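Local coordinates for protein CTP:phosphocholine Cytidylyltransferase (Streptococcus pneumoniae, PDB 1JYK) that catalyses the transfer of the cytidylyl group of CTP to phosphocholine, probably giving CDP-choline and pyrophosphate, at residues A[60-65]-A[122-127]; A[73-78]-A[112-117]; A[132-137]-A[227-232]; A[176-181]-A[234-239]. All blocks are in the same frame, centred on the assembly; numbering follows the deposited sequence.

Overall arrangement
All four contacts reach the same mixed sheet of a nucleotidyltransferase fold. Contact 1 joins helix 58-68 to strand 121-125. Contact 2 lies on strand 74-78, with its centre about 13 Å from that of contact 1; Ile-63 packs on Ile-74 and Ile-76 between them. Contacts 3 and 4 bring in the later strands, 176-177, 224-228 and 234-236. Their centres are about 12 Å apart, and Ile-234 meets both Met-134 and Leu-229. Each lies about 22 Å from contact 2, centre to centre. Contact 1 touches both, through Tyr-122 with Arg-136 and Asp-125 with Gly-181. The acidic end of strand 121-125, with Asp-125 and Asp-127, probably lies near the nucleotide and metal site, as in related nucleotidyltransferases.

Contact 1: residues A[60-65]-A[122-127]; sequences EYQIEF and YVIDAD
Gln-62 meets Asp-125 in a buried helix-on-sheet contact, where a helix packs on the central parallel strands of the Rossmann-like nucleotidyltransferase core. One amide side chain from helix 58-68 reaches the C-terminal end of strand 121-125, and this one side chain makes all the close contacts of the helix segment. The NE2 of Gln-62 donates to the backbone O of Asp-125 at 3.0 Å. The N-H...O angle is 152°. The donor arrives in the carbonyl plane, on a lone pair, though the oxygen itself is tilted 19° from the plane of the Gln-62 amide. The Gln-62 chain gets there by running extended beyond CG (chi2 176°). The same NE2 has a second hydrogen bond to a residue adjoining the segments, which helps fix the rotation of the amide. The NE2 bond to Asp-125 joins the helix to the chain just where the strand gives way to the loop of Asp-127, which forms salt bridges to Arg-38 and Lys-48.

Ile-124 lies alongside. Its CG2 is 3.7 Å from Gln-62 NE2, and the two side chains pass each other in opposite directions. Gln-62 OE1 faces Ala-126, 3.8 Å from its CA. This oxygen is buried and has no polar partner in the model.

Gln-62 also touches Ile-30 of strand 27-32, the parallel neighbour of strand 121-125, and Leu-130 of strand 128-130. Strand 182-185 pairs antiparallel with strand 121-125.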
# COMPACT_ATOMS: atom_id res chain seq x y z
N GLU A 60 -1.28 8.40 -10.63
CA GLU A 60 -0.27 8.90 -11.56
C GLU A 60 0.91 9.54 -10.83
O GLU A 60 2.06 9.40 -11.25
CB GLU A 60 -0.89 9.89 -12.55
CG GLU A 60 -1.76 9.21 -13.60
CD GLU A 60 -2.23 10.14 -14.71
OE1 GLU A 60 -1.82 11.33 -14.72
OE2 GLU A 60 -3.00 9.68 -15.56
N TYR A 61 0.64 10.23 -9.73
CA TYR A 61 1.72 10.84 -8.96
C TYR A 61 2.65 9.74 -8.45
O TYR A 61 3.86 9.88 -8.47
CB TYR A 61 1.16 11.60 -7.75
CG TYR A 61 0.43 12.88 -8.10
CD1 TYR A 61 -0.96 12.91 -8.15
CD2 TYR A 61 1.13 14.06 -8.33
CE1 TYR A 61 -1.64 14.10 -8.41
CE2 TYR A 61 0.46 15.26 -8.59
CZ TYR A 61 -0.92 15.27 -8.63
OH TYR A 61 -1.60 16.44 -8.88
N GLN A 62 2.06 8.63 -8.00
CA GLN A 62 2.83 7.51 -7.48
C GLN A 62 3.63 6.81 -8.57
O GLN A 62 4.83 6.57 -8.40
CB GLN A 62 1.90 6.50 -6.80
CG GLN A 62 1.03 7.09 -5.69
CD GLN A 62 0.05 6.08 -5.10
OE1 GLN A 62 -0.35 5.12 -5.76
NE2 GLN A 62 -0.33 6.29 -3.84
N ILE A 63 2.97 6.49 -9.68
CA ILE A 63 3.63 5.83 -10.81
C ILE A 63 4.83 6.65 -11.32
O ILE A 63 5.90 6.10 -11.60
CB ILE A 63 2.63 5.60 -11.99
CG1 ILE A 63 1.65 4.48 -11.63
CG2 ILE A 63 3.38 5.20 -13.25
CD1 ILE A 63 0.42 4.45 -12.52
N GLU A 64 4.66 7.97 -11.42
CA GLU A 64 5.73 8.83 -11.91
C GLU A 64 6.91 8.88 -10.93
O GLU A 64 8.07 8.90 -11.35
CB GLU A 64 5.18 10.23 -12.20
CG GLU A 64 4.45 10.26 -13.53
CD GLU A 64 3.69 11.54 -13.79
OE1 GLU A 64 2.65 11.47 -14.49
OE2 GLU A 64 4.11 12.61 -13.32
N PHE A 65 6.62 8.88 -9.63
CA PHE A 65 7.67 8.89 -8.61
C PHE A 65 8.49 7.62 -8.77
O PHE A 65 9.72 7.65 -8.73
CB PHE A 65 7.06 8.90 -7.20
CG PHE A 65 6.93 10.27 -6.60
CD1 PHE A 65 6.24 10.45 -5.40
CD2 PHE A 65 7.48 11.39 -7.22
CE1 PHE A 65 6.11 11.71 -4.83
CE2 PHE A 65 7.36 12.65 -6.66
CZ PHE A 65 6.67 12.81 -5.46
N TYR A 122 7.72 -3.10 -3.64
CA TYR A 122 7.09 -2.10 -2.79
C TYR A 122 5.62 -2.46 -2.86
O TYR A 122 5.15 -2.98 -3.88
CB TYR A 122 7.25 -0.69 -3.37
CG TYR A 122 8.57 -0.03 -3.06
CD1 TYR A 122 8.73 0.73 -1.89
CD2 TYR A 122 9.66 -0.17 -3.91
CE1 TYR A 122 9.96 1.32 -1.59
CE2 TYR A 122 10.89 0.41 -3.61
CZ TYR A 122 11.03 1.15 -2.46
OH TYR A 122 12.25 1.70 -2.17
N VAL A 123 4.88 -2.20 -1.79
CA VAL A 123 3.44 -2.43 -1.77
C VAL A 123 2.95 -1.03 -1.43
O VAL A 123 3.34 -0.47 -0.40
CB VAL A 123 3.01 -3.44 -0.68
CG1 VAL A 123 1.48 -3.50 -0.60
CG2 VAL A 123 3.58 -4.82 -1.01
N ILE A 124 2.09 -0.48 -2.27
CA ILE A 124 1.60 0.87 -2.09
C ILE A 124 0.09 1.00 -2.11
O ILE A 124 -0.58 0.44 -2.97
CB ILE A 124 2.18 1.77 -3.21
CG1 ILE A 124 3.70 1.71 -3.15
CG2 ILE A 124 1.65 3.20 -3.08
CD1 ILE A 124 4.36 1.73 -4.52
N ASP A 125 -0.45 1.74 -1.15
CA ASP A 125 -1.89 1.98 -1.09
C ASP A 125 -2.14 3.10 -2.08
O ASP A 125 -1.40 4.08 -2.10
CB ASP A 125 -2.32 2.44 0.31
CG ASP A 125 -2.34 1.31 1.33
OD1 ASP A 125 -2.20 0.12 0.95
OD2 ASP A 125 -2.49 1.62 2.53
N ALA A 126 -3.18 2.96 -2.90
CA ALA A 126 -3.48 3.96 -3.92
C ALA A 126 -4.22 5.21 -3.45
O ALA A 126 -4.38 6.15 -4.23
CB ALA A 126 -4.24 3.31 -5.07
N ASP A 127 -4.69 5.23 -2.20
CA ASP A 127 -5.42 6.40 -1.71
C ASP A 127 -4.61 7.37 -0.86
O ASP A 127 -5.14 8.01 0.06
CB ASP A 127 -6.66 5.96 -0.93
CG ASP A 127 -6.36 4.86 0.06
OD1 ASP A 127 -5.18 4.68 0.42
OD2 ASP A 127 -7.32 4.19 0.48

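Contact 2: residues A[73-78]-A[112-117]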
# COMPACT_ATOMS: atom_id res chain seq x y z
N ASP A 73 8.82 -1.78 -13.21
CA ASP A 73 8.01 -2.99 -13.21
C ASP A 73 6.93 -2.71 -12.18
O ASP A 73 7.11 -2.95 -10.98
CB ASP A 73 8.84 -4.21 -12.79
CG ASP A 73 8.03 -5.48 -12.79
OD1 ASP A 73 6.82 -5.43 -13.10
OD2 ASP A 73 8.60 -6.55 -12.48
N ILE A 74 5.81 -2.19 -12.67
CA ILE A 74 4.69 -1.81 -11.82
C ILE A 74 3.43 -2.62 -12.11
O ILE A 74 2.96 -2.71 -13.25
CB ILE A 74 4.40 -0.30 -11.99
CG1 ILE A 74 5.65 0.50 -11.61
CG2 ILE A 74 3.19 0.11 -11.14
CD1 ILE A 74 5.65 1.91 -12.12
N ILE A 75 2.89 -3.23 -11.05
CA ILE A 75 1.69 -4.04 -11.13
C ILE A 75 0.59 -3.37 -10.32
O ILE A 75 0.79 -3.02 -9.15
CB ILE A 75 1.93 -5.47 -10.56
CG1 ILE A 75 3.12 -6.12 -11.28
CG2 ILE A 75 0.68 -6.32 -10.73
CD1 ILE A 75 3.60 -7.42 -10.63
N ILE A 76 -0.57 -3.16 -10.94
CA ILE A 76 -1.67 -2.52 -10.25
C ILE A 76 -2.83 -3.50 -10.09
O ILE A 76 -3.30 -4.08 -11.08
CB ILE A 76 -2.17 -1.28 -11.02
CG1 ILE A 76 -0.99 -0.35 -11.31
CG2 ILE A 76 -3.24 -0.56 -10.21
CD1 ILE A 76 -1.37 0.90 -12.06
N ILE A 77 -3.27 -3.70 -8.86
CA ILE A 77 -4.40 -4.58 -8.59
C ILE A 77 -5.67 -3.74 -8.77
O ILE A 77 -5.89 -2.77 -8.04
CB ILE A 77 -4.36 -5.13 -7.14
CG1 ILE A 77 -2.98 -5.71 -6.82
CG2 ILE A 77 -5.45 -6.19 -6.98
CD1 ILE A 77 -2.46 -6.68 -7.87
N VAL A 78 -6.49 -4.12 -9.74
CA VAL A 78 -7.73 -3.39 -10.01
C VAL A 78 -8.94 -4.28 -9.78
O VAL A 78 -8.84 -5.51 -9.76
CB VAL A 78 -7.76 -2.85 -11.49
CG1 VAL A 78 -6.55 -1.96 -11.74
CG2 VAL A 78 -7.77 -4.02 -12.49
N TYR A 112 -2.67 -11.78 -2.58
CA TYR A 112 -2.61 -13.20 -2.91
C TYR A 112 -2.42 -13.40 -4.42
O TYR A 112 -1.59 -14.20 -4.86
CB TYR A 112 -3.88 -13.94 -2.48
CG TYR A 112 -3.85 -15.40 -2.86
CD1 TYR A 112 -3.14 -16.33 -2.09
CD2 TYR A 112 -4.43 -15.85 -4.05
CE1 TYR A 112 -3.00 -17.66 -2.48
CE2 TYR A 112 -4.30 -17.18 -4.47
CZ TYR A 112 -3.58 -18.08 -3.68
OH TYR A 112 -3.42 -19.40 -4.07
N LEU A 113 -3.19 -12.64 -5.20
CA LEU A 113 -3.15 -12.72 -6.66
C LEU A 113 -1.77 -12.46 -7.26
O LEU A 113 -1.49 -12.91 -8.37
CB LEU A 113 -4.17 -11.75 -7.26
CG LEU A 113 -5.63 -12.12 -6.95
CD1 LEU A 113 -6.54 -10.94 -7.24
CD2 LEU A 113 -6.04 -13.33 -7.77
N VAL A 114 -0.91 -11.74 -6.55
CA VAL A 114 0.44 -11.46 -7.05
C VAL A 114 1.50 -11.86 -6.03
O VAL A 114 2.61 -11.33 -6.03
CB VAL A 114 0.61 -9.95 -7.39
CG1 VAL A 114 -0.24 -9.59 -8.59
CG2 VAL A 114 0.23 -9.09 -6.19
N LYS A 115 1.17 -12.83 -5.18
CA LYS A 115 2.09 -13.27 -4.14
C LYS A 115 3.49 -13.61 -4.61
O LYS A 115 4.46 -13.32 -3.93
CB LYS A 115 1.50 -14.45 -3.36
CG LYS A 115 1.36 -15.74 -4.15
CD LYS A 115 0.44 -16.71 -3.42
CE LYS A 115 0.29 -18.02 -4.16
NZ LYS A 115 1.40 -18.95 -3.82
N GLU A 116 3.60 -14.22 -5.79
CA GLU A 116 4.92 -14.59 -6.27
C GLU A 116 5.74 -13.38 -6.76
O GLU A 116 6.90 -13.52 -7.11
CB GLU A 116 4.79 -15.64 -7.38
CG GLU A 116 3.95 -16.87 -6.99
CD GLU A 116 4.44 -17.59 -5.71
OE1 GLU A 116 5.65 -17.54 -5.41
OE2 GLU A 116 3.61 -18.20 -5.01
N GLU A 117 5.12 -12.21 -6.75
CA GLU A 117 5.79 -10.98 -7.18
C GLU A 117 6.23 -10.15 -5.98
O GLU A 117 6.86 -9.10 -6.14
CB GLU A 117 4.84 -10.14 -8.03
CG GLU A 117 4.26 -10.88 -9.22
CD GLU A 117 5.13 -10.78 -10.45
OE1 GLU A 117 6.21 -10.15 -10.37
OE2 GLU A 117 4.74 -11.31 -11.51
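Val-114 packs against Ile-75 and Ile-77. It sits in the type I turn from Tyr-112 to Lys-115, which follows helix 108-112 and packs on the central sheet. The two isoleucines project from strand 74-78. This is the tight part of the contact, and it is entirely apolar. The CD1 of Ile-77 and the CG1 of Val-114 meet tip to tip at 3.7 Å. The bend of Ile-77 at chi2 (-50°) directs its CD1 to the valine. Ile-75 passes Val-114 in the opposite direction, its CG2 4.0 Å from Val-114 CG1. The valine thus touches both residues on one face of the strand through CG1.

The Glu-117 side of the contact is mixed. Ile-75 CD1 sits over the face of the Glu-117 carboxylate, 3.7 Å from CD, and the two side chains cross at about a right angle. A bend at chi2 (-89°) folds the glutamate over the methyl. Asp-73 OD2 is 4.8 Å from Glu-117 OE1. These like charges would probably disfavour each other, but Asp-73 has a salt bridge to Arg-25, and Arg-95 lies at long, weak range from both acids.

The outer side of the turn is looser. There Lys-115 NZ bonds Glu-116 OE2 at 2.6 Å, nearly in line with the C-O bond, and also pairs with Asp-198. Neither side chain touches the strand.

Strand 74-78 runs between strands 27-32 and 95-98, parallel to both. Val-97 of strand 95-98 touches both isoleucines, while helix 187-201 borders the turn at Lys-115 and Glu-116.

Contact 3: residues A[132-137]-A[227-232]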
# COMPACT_ATOMS: atom_id res chain seq x y z
N LYS A 132 6.57 13.60 -0.91
CA LYS A 132 7.99 13.38 -1.13
C LYS A 132 8.25 12.02 -1.76
O LYS A 132 7.51 11.07 -1.48
CB LYS A 132 8.75 13.49 0.20
CG LYS A 132 8.74 14.88 0.81
CD LYS A 132 10.15 15.38 1.09
CE LYS A 132 10.63 14.94 2.47
NZ LYS A 132 12.06 15.27 2.71
N ASN A 133 9.28 11.94 -2.61
CA ASN A 133 9.65 10.68 -3.26
C ASN A 133 10.69 9.89 -2.46
O ASN A 133 11.90 10.05 -2.52
CB ASN A 133 10.16 10.89 -4.68
CG ASN A 133 10.22 9.58 -5.45
OD1 ASN A 133 9.97 8.50 -4.89
ND2 ASN A 133 10.55 9.66 -6.73
N MSE A 134 10.07 9.00 -1.74
CA MSE A 134 10.47 8.00 -0.78
C MSE A 134 11.13 6.78 -1.41
O MSE A 134 11.94 6.08 -0.77
CB MSE A 134 9.11 7.67 -0.43
CG MSE A 134 8.58 6.65 0.30
SE MSE A 134 7.06 7.41 -0.26
CE MSE A 134 6.83 8.74 1.29
N PHE A 135 10.70 6.47 -2.63
CA PHE A 135 11.15 5.30 -3.34
C PHE A 135 12.60 5.28 -3.75
O PHE A 135 13.15 6.28 -4.21
CB PHE A 135 10.26 5.09 -4.57
CG PHE A 135 8.80 5.03 -4.24
CD1 PHE A 135 8.30 4.03 -3.41
CD2 PHE A 135 7.92 5.99 -4.75
CE1 PHE A 135 6.94 3.99 -3.07
CE2 PHE A 135 6.56 5.96 -4.42
CZ PHE A 135 6.07 4.96 -3.58
N ARG A 136 13.23 4.12 -3.57
CA ARG A 136 14.62 3.93 -3.97
C ARG A 136 14.80 2.50 -4.46
O ARG A 136 14.09 1.59 -4.02
CB ARG A 136 15.61 4.22 -2.84
CG ARG A 136 15.01 4.37 -1.46
CD ARG A 136 15.99 5.09 -0.53
NE ARG A 136 17.38 4.96 -0.99
CZ ARG A 136 18.20 5.99 -1.20
NH1 ARG A 136 17.78 7.24 -1.01
NH2 ARG A 136 19.44 5.78 -1.63
N ASN A 137 15.75 2.31 -5.37
CA ASN A 137 16.01 0.98 -5.90
C ASN A 137 17.21 0.28 -5.25
O ASN A 137 17.70 -0.72 -5.77
CB ASN A 137 16.17 1.03 -7.43
CG ASN A 137 17.43 1.77 -7.88
OD1 ASN A 137 18.14 2.38 -7.08
ND2 ASN A 137 17.71 1.70 -9.18
N GLU A 227 11.33 3.05 8.61
CA GLU A 227 11.96 4.22 8.03
C GLU A 227 11.03 5.36 8.45
O GLU A 227 9.95 5.52 7.89
CB GLU A 227 12.02 4.11 6.51
CG GLU A 227 12.52 5.36 5.80
CD GLU A 227 14.00 5.63 6.04
OE1 GLU A 227 14.75 4.67 6.34
OE2 GLU A 227 14.40 6.81 5.94
N GLU A 228 11.46 6.13 9.45
CA GLU A 228 10.66 7.23 9.96
C GLU A 228 10.54 8.37 8.96
O GLU A 228 11.53 8.98 8.57
CB GLU A 228 11.27 7.74 11.26
CG GLU A 228 11.36 6.67 12.33
CD GLU A 228 11.78 7.23 13.68
OE1 GLU A 228 12.58 8.19 13.69
OE2 GLU A 228 11.32 6.71 14.72
N LEU A 229 9.31 8.64 8.53
CA LEU A 229 9.05 9.70 7.58
C LEU A 229 8.63 10.99 8.28
O LEU A 229 8.05 10.96 9.37
CB LEU A 229 7.93 9.30 6.62
CG LEU A 229 8.17 8.18 5.61
CD1 LEU A 229 6.91 7.95 4.79
CD2 LEU A 229 9.32 8.55 4.69
N GLU A 230 8.94 12.12 7.65
CA GLU A 230 8.54 13.42 8.18
C GLU A 230 7.03 13.46 8.06
O GLU A 230 6.46 12.97 7.08
CB GLU A 230 9.18 14.54 7.37
CG GLU A 230 10.70 14.52 7.42
CD GLU A 230 11.34 15.37 6.33
OE1 GLU A 230 11.74 16.52 6.64
OE2 GLU A 230 11.44 14.90 5.18
N GLY A 231 6.38 14.05 9.05
CA GLY A 231 4.93 14.12 9.09
C GLY A 231 4.13 14.36 7.81
O GLY A 231 3.10 13.73 7.62
N ASN A 232 4.61 15.25 6.95
CA ASN A 232 3.88 15.57 5.72
C ASN A 232 4.36 14.82 4.46
O ASN A 232 4.09 15.26 3.34
CB ASN A 232 3.95 17.08 5.47
CG ASN A 232 5.34 17.65 5.70
OD1 ASN A 232 6.35 17.00 5.42
ND2 ASN A 232 5.40 18.87 6.23
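Met-134 and Leu-229 join the 132-137 loop to segment 227-232, which begins on strand 224-228. The methionine is modelled as selenomethionine, and the apolar part of the contact is a single pair of methyl groups. The CE of Met-134 lies 3.6 Å from the CD1 of Leu-229. The Met-134 side chain is modelled with strained geometry, its CB, CG and SE lying too close together, so its exact course is doubtful. The selenium lies over one face of the Phe-135 ring, about 4.2 Å above its plane and offset toward the rim, as modelled.

A polar pair lies at the surface. Lys-132 and Glu-230 form a salt bridge between NZ and OE2. Its position is doubtful, because OE2 is modelled too close to the lysine chain. The lysine is bent at chi2 and chi3, whereas the glutamate chain is extended to CD. Both are exposed, so solvent would probably weaken the pairing.

The 132-137 loop is shaped from within by an Asx turn. Asn-133 OD1 accepts from the backbone N of Phe-135 at 3.1 Å, with the donor tilted 28° from the carbonyl plane. Asn-133 ND2 in turn holds the O of Phe-65 in the last turns of helix 58-68.

Leu-229 also covers Phe-145 and Val-147 of strand 142-149, which runs parallel to strand 224-228. Ile-234 of strand 234-236 touches both Met-134 and Leu-229, and Val-182 of strand 182-185 lies against Met-134 and Phe-135.

Contact 4: residues A[176-181]-A[234-239]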
# COMPACT_ATOMS: atom_id res chain seq x y z
N GLY A 176 0.92 7.43 17.33
CA GLY A 176 2.15 6.68 17.11
C GLY A 176 2.53 6.56 15.65
O GLY A 176 1.93 7.20 14.78
N ARG A 177 3.56 5.76 15.39
CA ARG A 177 4.05 5.50 14.04
C ARG A 177 3.16 4.41 13.44
O ARG A 177 3.17 3.26 13.88
CB ARG A 177 5.50 5.04 14.08
CG ARG A 177 6.48 6.14 14.47
CD ARG A 177 6.79 7.01 13.28
NE ARG A 177 7.57 8.18 13.65
CZ ARG A 177 8.07 9.06 12.78
NH1 ARG A 177 7.88 8.89 11.48
NH2 ARG A 177 8.77 10.09 13.22
N ILE A 178 2.39 4.78 12.43
CA ILE A 178 1.45 3.85 11.82
C ILE A 178 1.92 3.21 10.52
O ILE A 178 2.90 3.65 9.91
CB ILE A 178 0.10 4.57 11.53
CG1 ILE A 178 0.33 5.72 10.55
CG2 ILE A 178 -0.48 5.14 12.83
CD1 ILE A 178 -0.92 6.23 9.87
N LEU A 179 1.24 2.14 10.14
CA LEU A 179 1.50 1.48 8.86
C LEU A 179 0.87 2.56 7.97
O LEU A 179 -0.33 2.84 8.08
CB LEU A 179 0.74 0.16 8.76
CG LEU A 179 1.57 -1.05 9.18
CD1 LEU A 179 1.97 -0.88 10.64
CD2 LEU A 179 0.77 -2.33 8.99
N SER A 180 1.68 3.17 7.11
CA SER A 180 1.21 4.28 6.29
C SER A 180 0.85 4.07 4.83
O SER A 180 0.46 5.03 4.15
CB SER A 180 2.23 5.41 6.40
OG SER A 180 2.66 5.57 7.74
N GLY A 181 0.98 2.86 4.32
CA GLY A 181 0.62 2.64 2.93
C GLY A 181 1.78 2.52 1.96
O GLY A 181 1.58 2.46 0.75
N ILE A 234 3.55 11.62 3.53
CA ILE A 234 2.42 10.89 2.98
C ILE A 234 1.17 11.59 3.50
O ILE A 234 1.07 11.88 4.70
CB ILE A 234 2.39 9.42 3.46
CG1 ILE A 234 3.53 8.63 2.81
CG2 ILE A 234 1.06 8.78 3.11
CD1 ILE A 234 3.81 7.30 3.47
N TYR A 235 0.23 11.87 2.62
CA TYR A 235 -1.00 12.52 3.04
C TYR A 235 -2.13 11.54 2.78
O TYR A 235 -2.41 11.22 1.63
CB TYR A 235 -1.22 13.80 2.24
CG TYR A 235 -2.43 14.59 2.69
CD1 TYR A 235 -2.28 15.85 3.28
CD2 TYR A 235 -3.72 14.12 2.48
CE1 TYR A 235 -3.39 16.60 3.65
CE2 TYR A 235 -4.83 14.86 2.84
CZ TYR A 235 -4.66 16.10 3.43
OH TYR A 235 -5.75 16.86 3.78
N GLU A 236 -2.75 11.07 3.85
CA GLU A 236 -3.84 10.11 3.76
C GLU A 236 -5.16 10.74 3.36
O GLU A 236 -5.54 11.78 3.89
CB GLU A 236 -4.05 9.42 5.11
CG GLU A 236 -2.79 8.85 5.71
CD GLU A 236 -1.90 9.90 6.36
OE1 GLU A 236 -2.27 11.11 6.34
OE2 GLU A 236 -0.84 9.52 6.89
N ILE A 237 -5.84 10.11 2.41
CA ILE A 237 -7.14 10.60 1.97
C ILE A 237 -8.13 9.55 2.47
O ILE A 237 -8.39 8.55 1.79
CB ILE A 237 -7.21 10.73 0.44
CG1 ILE A 237 -6.03 11.59 -0.05
CG2 ILE A 237 -8.53 11.38 0.03
CD1 ILE A 237 -6.12 12.01 -1.49
N ASP A 238 -8.66 9.78 3.66
CA ASP A 238 -9.59 8.84 4.28
C ASP A 238 -11.04 9.29 4.20
O ASP A 238 -11.93 8.55 4.60
CB ASP A 238 -9.23 8.64 5.76
CG ASP A 238 -7.93 7.87 5.95
OD1 ASP A 238 -7.60 7.04 5.07
OD2 ASP A 238 -7.24 8.10 6.97
N SER A 239 -11.27 10.50 3.70
CA SER A 239 -12.62 11.03 3.58
C SER A 239 -12.62 12.12 2.52
O SER A 239 -11.55 12.59 2.14
CB SER A 239 -13.06 11.63 4.91
OG SER A 239 -12.30 12.79 5.21
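With chi1 at -71° and chi2 at 165°, Ile-234 stretches its CD1 out to Ser-180, 3.8 Å from the serine CB. The branch methyl CG2 lies 3.9 Å from the backbone O of Ser-180. The serine thus offers its carbon to the isoleucine and turns its hydroxyl elsewhere. Ser-180 OG sits beside its own backbone N and donates to the O of Ile-178 at 2.9 Å. The donor stands well above that carbonyl plane, 57° out of it. OG also accepts from the backbone N of Val-147, so two hydrogen bonds hold this buried hydroxyl.

The second touch is light. Ile-178 CD1 is 4.4 Å from Glu-236 OE2, and the carboxylate is engaged in a salt bridge with Arg-149. Gly-181 follows with a positive phi that suits glycine.

The contact is plain packing between segment 176-181 and strand 234-236. Strand 142-149 flanks the first segment through Val-147 and Arg-149. Gly-181 bonds the backbone of Asp-125, while strand 234-236 pairs antiparallel with strand 128-130. Beyond it, Ser-239 is the N-cap of helix 240-250, with OG bonded to the N of Asp-242.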